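Putative TetR-family transcriptional regulator (PDB 3LWJ) probably binds DNA through an N-terminal helix-turn-helix domain and, as a likely TetR-family regulator, controls transcription. Local coordinates at residues 22-26 with 105-109. Residue numbers count along the deposited sequence, not the author numbering.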
loop_
_atom_site.group_PDB
_atom_site.type_symbol
_atom_site.label_atom_id
_atom_site.label_comp_id
_atom_site.label_asym_id
_atom_site.label_seq_id
_atom_site.Cartn_x
_atom_site.Cartn_y
_atom_site.Cartn_z
ATOM N N LEU A 22 -11.332 -16.483 10.516
ATOM C CA LEU A 22 -10.119 -15.716 10.737
ATOM C C LEU A 22 -8.994 -16.669 11.142
ATOM O O LEU A 22 -7.926 -16.662 10.525
ATOM C CB LEU A 22 -10.368 -14.631 11.799
ATOM C CG LEU A 22 -9.694 -13.271 11.749
ATOM C CD1 LEU A 22 -9.464 -12.768 10.327
ATOM C CD2 LEU A 22 -10.568 -12.277 12.569
ATOM N N ASP A 23 -9.227 -17.519 12.138
ATOM C CA ASP A 23 -8.161 -18.428 12.615
ATOM C C ASP A 23 -7.628 -19.336 11.513
ATOM O O ASP A 23 -6.418 -19.545 11.408
ATOM C CB ASP A 23 -8.629 -19.309 13.794
ATOM C CG ASP A 23 -8.985 -18.492 15.053
ATOM O OD1 ASP A 23 -8.674 -17.290 15.123
ATOM O OD2 ASP A 23 -9.612 -19.060 15.964
ATOM N N LEU A 24 -8.536 -19.909 10.717
ATOM C CA LEU A 24 -8.156 -20.795 9.608
ATOM C C LEU A 24 -7.400 -20.030 8.486
ATOM O O LEU A 24 -6.450 -20.559 7.870
ATOM C CB LEU A 24 -9.391 -21.519 9.032
ATOM C CG LEU A 24 -9.960 -22.742 9.765
ATOM C CD1 LEU A 24 -11.345 -23.056 9.215
ATOM C CD2 LEU A 24 -9.058 -23.967 9.618
ATOM N N PHE A 25 -7.816 -18.790 8.221
ATOM C CA PHE A 25 -7.143 -17.960 7.228
ATOM C C PHE A 25 -5.671 -17.738 7.648
ATOM O O PHE A 25 -4.758 -17.929 6.843
ATOM C CB PHE A 25 -7.851 -16.590 7.050
ATOM C CG PHE A 25 -9.234 -16.658 6.424
ATOM C CD1 PHE A 25 -9.683 -17.769 5.756
ATOM C CD2 PHE A 25 -10.049 -15.536 6.454
ATOM C CE1 PHE A 25 -10.923 -17.790 5.192
ATOM C CE2 PHE A 25 -11.297 -15.552 5.886
ATOM C CZ PHE A 25 -11.745 -16.673 5.273
ATOM N N ILE A 26 -5.467 -17.363 8.910
ATOM C CA ILE A 26 -4.121 -17.209 9.500
ATOM C C ILE A 26 -3.303 -18.510 9.463
ATOM O O ILE A 26 -2.135 -18.497 9.117
ATOM C CB ILE A 26 -4.207 -16.756 10.984
ATOM C CG1 ILE A 26 -4.717 -15.321 11.075
ATOM C CG2 ILE A 26 -2.838 -16.905 11.672
ATOM C CD1 ILE A 26 -3.808 -14.315 10.442
ATOM N N THR A 105 -5.010 -10.121 13.785
ATOM C CA THR A 105 -5.023 -11.215 12.846
ATOM C C THR A 105 -5.743 -10.772 11.529
ATOM O O THR A 105 -5.292 -11.088 10.416
ATOM C CB THR A 105 -5.605 -12.456 13.520
ATOM O OG1 THR A 105 -6.922 -12.146 13.961
ATOM C CG2 THR A 105 -4.719 -12.893 14.776
ATOM N N LEU A 106 -6.815 -9.993 11.659
ATOM C CA LEU A 106 -7.515 -9.430 10.500
ATOM C C LEU A 106 -6.655 -8.410 9.746
ATOM O O LEU A 106 -6.662 -8.394 8.502
ATOM C CB LEU A 106 -8.862 -8.807 10.924
ATOM C CG LEU A 106 -9.722 -8.171 9.823
ATOM C CD1 LEU A 106 -9.909 -9.127 8.629
ATOM C CD2 LEU A 106 -11.045 -7.703 10.367
ATOM N N SER A 107 -5.945 -7.556 10.491
ATOM C CA SER A 107 -4.986 -6.618 9.906
ATOM C C SER A 107 -3.951 -7.391 9.097
ATOM O O SER A 107 -3.571 -6.994 8.009
ATOM C CB SER A 107 -4.288 -5.780 10.999
ATOM O OG SER A 107 -5.173 -4.808 11.607
ATOM N N GLU A 108 -3.497 -8.515 9.619
ATOM C CA GLU A 108 -2.584 -9.356 8.852
ATOM C C GLU A 108 -3.209 -9.853 7.539
ATOM O O GLU A 108 -2.609 -9.684 6.476
ATOM C CB GLU A 108 -2.094 -10.531 9.673
ATOM C CG GLU A 108 -0.717 -11.000 9.221
ATOM C CD GLU A 108 -0.232 -12.251 9.956
ATOM O OE1 GLU A 108 -0.349 -12.313 11.205
ATOM O OE2 GLU A 108 0.248 -13.168 9.255
ATOM N N ILE A 109 -4.405 -10.458 7.603
ATOM C CA ILE A 109 -5.065 -10.941 6.393
ATOM C C ILE A 109 -5.256 -9.789 5.401
ATOM O O ILE A 109 -4.886 -9.921 4.254
ATOM C CB ILE A 109 -6.435 -11.584 6.673
ATOM C CG1 ILE A 109 -6.301 -12.870 7.495
ATOM C CG2 ILE A 109 -7.210 -11.878 5.346
ATOM C CD1 ILE A 109 -5.432 -13.931 6.866
#
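This is an apolar helix-to-helix contact at the junction between the two parts of a TetR-type subunit: residues 22-26 belong to helix 10-28, the first helix of the N-terminal DNA-binding domain, and residues 105-109 to helix 104-113 of the all-helical C-terminal body. The axes of the two short segments approach to 9.9 Å at 52°, and 333 Å² is buried between them, both sides summed. Ile-109 points its side chain at the other helix between Leu-22, Phe-25 and Ile-26. Ile-109 CD1 lies 3.6 Å from Phe-25 CB and 3.9 Å from Ile-26 CD1, and Ile-109 CG1 is 4.2 Å from Leu-22 CD1. One turn earlier, Leu-22 reaches across with its tip, CD1 coming 4.0 Å from CD1 of Leu-106; Leu-63 and Phe-67 of helix 56-79, the long helix next to both segments, touch Leu-22 and Leu-106 respectively. At the more exposed margin Ile-26 lies against Thr-105, its CD1 3.6 Å from the Thr-105 carbonyl O, a van der Waals contact. Glu-108 contributes marginally, its OE1 4.1 Å from Ile-26 CD1, while its OE2 forms a salt bridge with Arg-112 of the same helix. Leu-24 faces the other way, onto Ile-38 and Leu-41 of helix 35-42 in the predicted helix-turn-helix, so helix 10-28 sits between that motif and the C-terminal body. With neither hydrogen bonds nor salt bridges between the segments, the join depends on van der Waals fit and on apolar side chains, buried around Ile-109 but still exposed at the Ile-26/Thr-105 edge.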